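Long-range contacts in putative isomerase (Streptomyces coelicolor A3, PDB 2OQH), which probably works as an isomerase or dehydratase of the enolase superfamily, possibly dehydrating D-glucarate to 5-dehydro-4-deoxy-D-glucarate: residues Thr172-Asp178 and Ala200-Val204; Gly269-Lys273 and Ile304-His309; Thr280-Ala284 and Val312-Val318. All blocks are in the same frame, centred on the assembly; numbering follows the deposited sequence.

All three contacts belong to the barrel domain of this enolase-superfamily protein. Contact 1 closes first, joining the loop and first helical turn after strand 166-170 to the loop after the neighbouring strand 193-197, at the periphery. Contacts 2 and 3 come later and alternate: 269-273, 280-284, 304-309, then 312-318. Their centres lie about 11 Å apart, both use helix 303-315, and they touch where Val271 CG2 packs 3.4 Å from Thr280 OG1. Contact 1 stands off, its centre about 29 Å from that of contact 2 and about 31 Å from that of contact 3. Contacts 2 and 3 thus form one continuous patch around helix 303-315, and contact 1 is a separate junction.

Contact 1: Thr172-Asp178 and Ala200-Val204; sequences TTDCAGD and AAWSV
Trp202 turns its CG beside its own backbone N (chi1 -57°), and this torsion carries the indole across to Thr172 and Asp178. Cys175 turns SG the same way, which lays the sulfur over one face of the five-membered ring, 3.8 Å from the centroid: a Cys sulfur-aromatic contact. At the ring edge NE1 is shared between two acceptors lying close to the indole plane. Thr172 O is met 2.7 Å from NE1, almost in line with its carbonyl bond, while Asp178 OD2 is 3.2 Å from NE1. Each N-H angle is 136°, as expected when one hydrogen is split. The carboxylate is nearly coplanar with the indole, and its OD2 also takes Thr172 N on the syn side at 2.8 Å. Farther out, Thr173 CG2 rests against Ala201 CB at 4.0 Å. These loops follow adjacent strands of the TIM barrel and lead into helices 175-188 and 204-214, with Asp174 and Ser203 as their N-caps. Thr172 O and Asp178 OD2 stand only 2.9 Å apart, two acceptors that the indole N-H bridges; a salt bridge from Arg136 to Asp178 OD1 would probably favour an ionised carboxylate.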
loop_
_atom_site.group_PDB
_atom_site.type_symbol
_atom_site.label_atom_id
_atom_site.label_comp_id
_atom_site.label_asym_id
_atom_site.label_seq_id
_atom_site.Cartn_x
_atom_site.Cartn_y
_atom_site.Cartn_z
ATOM N N THR A 172 1.771 -4.943 19.191
ATOM C CA THR A 172 0.728 -5.795 19.746
ATOM C C THR A 172 0.076 -5.066 20.914
ATOM O O THR A 172 0.439 -3.935 21.230
ATOM C CB THR A 172 1.314 -7.094 20.306
ATOM O OG1 THR A 172 2.113 -6.780 21.456
ATOM C CG2 THR A 172 2.182 -7.793 19.268
ATOM N N THR A 173 -0.874 -5.734 21.566
ATOM C CA THR A 173 -1.553 -5.157 22.722
ATOM C C THR A 173 -0.596 -5.096 23.911
ATOM O O THR A 173 -0.932 -4.554 24.960
ATOM C CB THR A 173 -2.780 -5.992 23.127
ATOM O OG1 THR A 173 -2.376 -7.350 23.359
ATOM C CG2 THR A 173 -3.833 -5.949 22.038
ATOM N N ASP A 174 0.594 -5.660 23.737
ATOM C CA ASP A 174 1.623 -5.669 24.777
ATOM C C ASP A 174 2.560 -4.482 24.545
ATOM O O ASP A 174 3.661 -4.638 24.012
ATOM C CB ASP A 174 2.393 -7.006 24.727
ATOM C CG ASP A 174 3.657 -7.008 25.586
ATOM O OD1 ASP A 174 3.673 -6.343 26.645
ATOM O OD2 ASP A 174 4.639 -7.694 25.200
ATOM N N CYS A 175 2.102 -3.293 24.942
ATOM C CA CYS A 175 2.866 -2.053 24.781
ATOM C C CYS A 175 4.274 -2.168 25.314
ATOM O O CYS A 175 5.234 -1.870 24.615
ATOM C CB CYS A 175 2.204 -0.899 25.532
ATOM S SG CYS A 175 0.475 -0.807 25.308
ATOM N N ALA A 176 4.384 -2.572 26.573
ATOM C CA ALA A 176 5.687 -2.710 27.217
ATOM C C ALA A 176 6.614 -3.596 26.401
ATOM O O ALA A 176 7.789 -3.296 26.251
ATOM C CB ALA A 176 5.527 -3.276 28.635
ATOM N N GLY A 177 6.074 -4.680 25.863
ATOM C CA GLY A 177 6.884 -5.592 25.073
ATOM C C GLY A 177 7.336 -4.991 23.760
ATOM O O GLY A 177 8.474 -5.200 23.327
ATOM N N ASP A 178 6.444 -4.246 23.112
ATOM C CA ASP A 178 6.791 -3.617 21.845
ATOM C C ASP A 178 7.934 -2.642 22.090
ATOM O O ASP A 178 8.932 -2.634 21.363
ATOM C CB ASP A 178 5.592 -2.862 21.261
ATOM C CG ASP A 178 4.428 -3.774 20.926
ATOM O OD1 ASP A 178 4.649 -4.986 20.705
ATOM O OD2 ASP A 178 3.281 -3.274 20.870
ATOM N N ALA A 200 -3.685 0.213 15.752
ATOM C CA ALA A 200 -4.695 0.751 16.646
ATOM C C ALA A 200 -5.056 -0.180 17.791
ATOM O O ALA A 200 -6.189 -0.166 18.264
ATOM C CB ALA A 200 -5.947 1.105 15.848
ATOM N N ALA A 201 -4.091 -0.975 18.247
ATOM C CA ALA A 201 -4.347 -1.903 19.343
ATOM C C ALA A 201 -4.113 -1.302 20.731
ATOM O O ALA A 201 -4.553 -1.870 21.726
ATOM C CB ALA A 201 -3.498 -3.167 19.176
ATOM N N TRP A 202 -3.428 -0.164 20.812
ATOM C CA TRP A 202 -3.184 0.453 22.116
ATOM C C TRP A 202 -4.254 1.476 22.473
ATOM O O TRP A 202 -4.812 2.140 21.596
ATOM C CB TRP A 202 -1.848 1.192 22.157
ATOM C CG TRP A 202 -0.624 0.401 21.823
ATOM C CD1 TRP A 202 -0.486 -0.954 21.821
ATOM C CD2 TRP A 202 0.665 0.939 21.518
ATOM N NE1 TRP A 202 0.815 -1.296 21.535
ATOM C CE2 TRP A 202 1.544 -0.149 21.348
ATOM C CE3 TRP A 202 1.163 2.244 21.376
ATOM C CZ2 TRP A 202 2.898 0.024 21.043
ATOM C CZ3 TRP A 202 2.520 2.418 21.072
ATOM C CH2 TRP A 202 3.367 1.313 20.910
ATOM N N SER A 203 -4.517 1.616 23.768
ATOM C CA SER A 203 -5.484 2.594 24.249
ATOM C C SER A 203 -4.764 3.935 24.172
ATOM O O SER A 203 -3.544 3.973 24.024
ATOM C CB SER A 203 -5.860 2.310 25.700
ATOM O OG SER A 203 -4.758 2.536 26.563
ATOM N N VAL A 204 -5.499 5.035 24.276
ATOM C CA VAL A 204 -4.845 6.333 24.212
ATOM C C VAL A 204 -3.851 6.533 25.360
ATOM O O VAL A 204 -2.724 6.981 25.131
ATOM C CB VAL A 204 -5.867 7.483 24.198
ATOM C CG1 VAL A 204 -5.138 8.811 24.128
ATOM C CG2 VAL A 204 -6.793 7.335 22.992
#

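Contact 2: Gly269-Lys273 and Ile304-His309; sequences GDVYK and IATAAH
Tyr272 and His309 meet obliquely, ring planes 52° apart and centroids 5.1 Å apart, in the TIM barrel where the turn after strand 266-269 meets helix 303-315. Tyr272 CE2 rides over one face of the imidazole, toward its rim, 3.6 Å from NE2. The edge of the imidazole points into the turn: Val271 N and Asp270 OD1 lie near its plane, close but without a hydrogen bond to it. Val271 adds its side chain, CG2 approaching CE1 of His309 to 3.5 Å, while its CB sits over the centre of the Tyr272 ring. Asp270 caps the short helix by accepting Tyr272 N at OD1, from well above the carboxylate plane, and its OD2 has a weak bond to His297 ND1, consistent with the His-Asp dyad of mandelate racemase relatives. His309 ND1 is buried and has no polar partner. Beyond the imidazole, the phenol end reaches the helix, Tyr272 CZ lying 3.6 Å from the methyl Ala305 CB and OH 3.3 Å from Ala308 CB. Tyr272 OH donates to Ala305 O at 3.0 Å, in the carbonyl plane and nearly square to the C=O bond (100°), beside the helical bond from His309 N.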
loop_
_atom_site.group_PDB
_atom_site.type_symbol
_atom_site.label_atom_id
_atom_site.label_comp_id
_atom_site.label_asym_id
_atom_site.label_seq_id
_atom_site.Cartn_x
_atom_site.Cartn_y
_atom_site.Cartn_z
ATOM N N GLY A 269 -0.714 6.691 1.686
ATOM C CA GLY A 269 -1.562 6.615 0.513
ATOM C C GLY A 269 -1.709 5.137 0.199
ATOM O O GLY A 269 -1.017 4.317 0.797
ATOM N N ASP A 270 -2.606 4.795 -0.719
ATOM C CA ASP A 270 -2.836 3.412 -1.123
ATOM C C ASP A 270 -3.952 3.435 -2.155
ATOM O O ASP A 270 -5.119 3.673 -1.834
ATOM C CB ASP A 270 -3.249 2.546 0.076
ATOM C CG ASP A 270 -3.534 1.101 -0.314
ATOM O OD1 ASP A 270 -3.490 0.775 -1.520
ATOM O OD2 ASP A 270 -3.805 0.284 0.592
ATOM N N VAL A 271 -3.573 3.194 -3.402
ATOM C CA VAL A 271 -4.515 3.205 -4.506
ATOM C C VAL A 271 -5.727 2.322 -4.272
ATOM O O VAL A 271 -6.855 2.694 -4.585
ATOM C CB VAL A 271 -3.821 2.766 -5.810
ATOM C CG1 VAL A 271 -4.854 2.528 -6.907
ATOM C CG2 VAL A 271 -2.831 3.825 -6.234
ATOM N N TYR A 272 -5.482 1.151 -3.704
ATOM C CA TYR A 272 -6.532 0.186 -3.469
ATOM C C TYR A 272 -7.435 0.551 -2.313
ATOM O O TYR A 272 -8.565 0.070 -2.231
ATOM C CB TYR A 272 -5.880 -1.186 -3.301
ATOM C CG TYR A 272 -4.944 -1.402 -4.462
ATOM C CD1 TYR A 272 -5.449 -1.555 -5.752
ATOM C CD2 TYR A 272 -3.568 -1.253 -4.311
ATOM C CE1 TYR A 272 -4.614 -1.535 -6.863
ATOM C CE2 TYR A 272 -2.715 -1.228 -5.423
ATOM C CZ TYR A 272 -3.249 -1.365 -6.698
ATOM O OH TYR A 272 -2.433 -1.289 -7.811
ATOM N N LYS A 273 -6.954 1.424 -1.438
ATOM C CA LYS A 273 -7.748 1.864 -0.302
ATOM C C LYS A 273 -8.535 3.138 -0.658
ATOM O O LYS A 273 -9.659 3.332 -0.200
ATOM C CB LYS A 273 -6.825 2.109 0.901
ATOM C CG LYS A 273 -7.528 2.519 2.188
ATOM C CD LYS A 273 -6.528 2.684 3.346
ATOM C CE LYS A 273 -6.082 1.350 3.928
ATOM N NZ LYS A 273 -6.791 1.041 5.201
ATOM N N ILE A 304 1.165 -6.708 -10.569
ATOM C CA ILE A 304 0.375 -5.682 -11.241
ATOM C C ILE A 304 0.102 -4.499 -10.304
ATOM O O ILE A 304 0.366 -3.351 -10.655
ATOM C CB ILE A 304 -0.956 -6.264 -11.758
ATOM C CG1 ILE A 304 -0.671 -7.388 -12.762
ATOM C CG2 ILE A 304 -1.786 -5.169 -12.429
ATOM C CD1 ILE A 304 -1.919 -8.119 -13.239
ATOM N N ALA A 305 -0.402 -4.792 -9.109
ATOM C CA ALA A 305 -0.708 -3.753 -8.131
ATOM C C ALA A 305 0.537 -2.947 -7.765
ATOM O O ALA A 305 0.502 -1.710 -7.740
ATOM C CB ALA A 305 -1.321 -4.374 -6.887
ATOM N N THR A 306 1.633 -3.645 -7.482
ATOM C CA THR A 306 2.879 -2.981 -7.131
ATOM C C THR A 306 3.342 -2.075 -8.270
ATOM O O THR A 306 3.873 -0.993 -8.035
ATOM C CB THR A 306 3.998 -3.999 -6.823
ATOM O OG1 THR A 306 3.640 -4.771 -5.673
ATOM C CG2 THR A 306 5.312 -3.283 -6.551
ATOM N N ALA A 307 3.137 -2.524 -9.504
ATOM C CA ALA A 307 3.525 -1.747 -10.678
ATOM C C ALA A 307 2.784 -0.403 -10.695
ATOM O O ALA A 307 3.370 0.638 -10.995
ATOM C CB ALA A 307 3.219 -2.538 -11.952
ATOM N N ALA A 308 1.495 -0.434 -10.373
ATOM C CA ALA A 308 0.693 0.785 -10.340
ATOM C C ALA A 308 1.255 1.725 -9.267
ATOM O O ALA A 308 1.398 2.924 -9.493
ATOM C CB ALA A 308 -0.755 0.444 -10.043
ATOM N N HIS A 309 1.582 1.169 -8.104
ATOM C CA HIS A 309 2.133 1.966 -7.015
ATOM C C HIS A 309 3.480 2.589 -7.377
ATOM O O HIS A 309 3.751 3.742 -7.039
ATOM C CB HIS A 309 2.280 1.112 -5.754
ATOM C CG HIS A 309 1.051 1.083 -4.901
ATOM N ND1 HIS A 309 -0.026 1.914 -5.123
ATOM C CD2 HIS A 309 0.755 0.370 -3.790
ATOM C CE1 HIS A 309 -0.932 1.718 -4.181
ATOM N NE2 HIS A 309 -0.482 0.786 -3.361
#

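Contact 3: Thr280-Ala284 and Val312-Val318; sequences TKALA and VVSSTPV
Lys281 meets Ser315 and Thr316 without any ring between them; the flat group that matters is the Val312 carbonyl behind, whose oxygen takes Thr316 OG1 from above its plane, 36° out of it and 2.6 Å away. These residues join helices 277-289 and 303-315, consecutive outer helices of the TIM barrel with strand 293-296 between them. Thr316 OG1 uses its proton on Val312 O and offers its oxygen to Lys281 NZ at 3.0 Å. The lysine gets there by bending at chi2 and chi3 (-71° and -69°), folding its chain alongside Thr316 in the opposite direction; Lys281 CD comes within 3.5 Å of Thr316 OG1. Beside this polar group, small apolar groups join helix 277-289 to helix 303-315 and the chain that follows. Thr280 CG2 and Val312 CG1 touch at 3.8 Å, their side chains crossing at about a right angle, while Thr280 OG1 turns back to bond Gly276 O, just before its helix. Ala284 CB touches two methyls on one side: Val318 CG1 at 3.8 Å and Thr316 CG2 at 3.4 Å, the latter closer than two methyls normally come. Met294 of the strand lies against Thr280 and Ala284. Arg125 bonds Thr316 O and Pro317 O. The ammonium is held threefold: Lys281 NZ gives a second bond to Ser315 OG, also 3.0 Å long, and a third to Leu120 O.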
loop_
_atom_site.group_PDB
_atom_site.type_symbol
_atom_site.label_atom_id
_atom_site.label_comp_id
_atom_site.label_asym_id
_atom_site.label_seq_id
_atom_site.Cartn_x
_atom_site.Cartn_y
_atom_site.Cartn_z
ATOM N N THR A 280 -4.951 9.171 -5.397
ATOM C CA THR A 280 -3.689 9.095 -4.676
ATOM C C THR A 280 -2.794 10.283 -5.033
ATOM O O THR A 280 -2.112 10.822 -4.166
ATOM C CB THR A 280 -2.977 7.759 -4.968
ATOM O OG1 THR A 280 -3.837 6.679 -4.579
ATOM C CG2 THR A 280 -1.675 7.660 -4.193
ATOM N N LYS A 281 -2.801 10.693 -6.299
ATOM C CA LYS A 281 -2.015 11.860 -6.709
ATOM C C LYS A 281 -2.632 13.074 -6.012
ATOM O O LYS A 281 -1.929 13.993 -5.594
ATOM C CB LYS A 281 -2.078 12.066 -8.225
ATOM C CG LYS A 281 -1.417 10.970 -9.051
ATOM C CD LYS A 281 0.092 11.021 -8.926
ATOM C CE LYS A 281 0.657 12.263 -9.601
ATOM N NZ LYS A 281 2.139 12.224 -9.646
ATOM N N ALA A 282 -3.955 13.068 -5.896
ATOM C CA ALA A 282 -4.671 14.156 -5.237
ATOM C C ALA A 282 -4.234 14.235 -3.772
ATOM O O ALA A 282 -3.920 15.310 -3.257
ATOM C CB ALA A 282 -6.172 13.918 -5.323
ATOM N N LEU A 283 -4.211 13.082 -3.113
ATOM C CA LEU A 283 -3.814 13.012 -1.716
ATOM C C LEU A 283 -2.402 13.560 -1.519
ATOM O O LEU A 283 -2.118 14.224 -0.517
ATOM C CB LEU A 283 -3.903 11.566 -1.220
ATOM C CG LEU A 283 -3.552 11.284 0.244
ATOM C CD1 LEU A 283 -4.255 12.280 1.165
ATOM C CD2 LEU A 283 -3.957 9.851 0.583
ATOM N N ALA A 284 -1.519 13.287 -2.476
ATOM C CA ALA A 284 -0.146 13.769 -2.392
ATOM C C ALA A 284 -0.173 15.296 -2.377
ATOM O O ALA A 284 0.557 15.939 -1.620
ATOM C CB ALA A 284 0.664 13.262 -3.581
ATOM N N VAL A 312 3.104 5.653 -9.364
ATOM C CA VAL A 312 2.700 6.778 -8.543
ATOM C C VAL A 312 3.896 7.352 -7.793
ATOM O O VAL A 312 4.149 8.551 -7.856
ATOM C CB VAL A 312 1.598 6.374 -7.555
ATOM C CG1 VAL A 312 1.259 7.546 -6.643
ATOM C CG2 VAL A 312 0.354 5.948 -8.332
ATOM N N VAL A 313 4.647 6.495 -7.109
ATOM C CA VAL A 313 5.810 6.957 -6.361
ATOM C C VAL A 313 6.801 7.671 -7.272
ATOM O O VAL A 313 7.294 8.757 -6.954
ATOM C CB VAL A 313 6.536 5.784 -5.662
ATOM C CG1 VAL A 313 7.818 6.286 -5.012
ATOM C CG2 VAL A 313 5.630 5.150 -4.617
ATOM N N SER A 314 7.074 7.054 -8.415
ATOM C CA SER A 314 8.013 7.583 -9.395
ATOM C C SER A 314 7.692 9.007 -9.853
ATOM O O SER A 314 8.597 9.813 -10.067
ATOM C CB SER A 314 8.057 6.642 -10.610
ATOM O OG SER A 314 8.951 7.113 -11.605
ATOM N N SER A 315 6.410 9.318 -9.999
ATOM C CA SER A 315 6.000 10.644 -10.460
ATOM C C SER A 315 5.585 11.605 -9.346
ATOM O O SER A 315 5.164 12.732 -9.618
ATOM C CB SER A 315 4.831 10.503 -11.436
ATOM O OG SER A 315 3.708 9.911 -10.801
ATOM N N THR A 316 5.724 11.179 -8.097
ATOM C CA THR A 316 5.279 12.008 -6.979
ATOM C C THR A 316 6.376 12.431 -5.997
ATOM O O THR A 316 6.844 11.632 -5.185
ATOM C CB THR A 316 4.154 11.272 -6.221
ATOM O OG1 THR A 316 3.155 10.841 -7.161
ATOM C CG2 THR A 316 3.507 12.187 -5.189
ATOM N N PRO A 317 6.782 13.712 -6.050
ATOM C CA PRO A 317 7.823 14.246 -5.171
ATOM C C PRO A 317 7.719 13.910 -3.676
ATOM O O PRO A 317 8.680 13.435 -3.085
ATOM C CB PRO A 317 7.751 15.748 -5.439
ATOM C CG PRO A 317 7.450 15.794 -6.898
ATOM C CD PRO A 317 6.354 14.736 -7.024
ATOM N N VAL A 318 6.562 14.146 -3.068
ATOM C CA VAL A 318 6.403 13.889 -1.637
ATOM C C VAL A 318 6.595 12.428 -1.186
ATOM O O VAL A 318 6.851 12.167 -0.007
ATOM C CB VAL A 318 5.029 14.411 -1.138
ATOM C CG1 VAL A 318 3.907 13.512 -1.635
ATOM C CG2 VAL A 318 5.029 14.506 0.372
#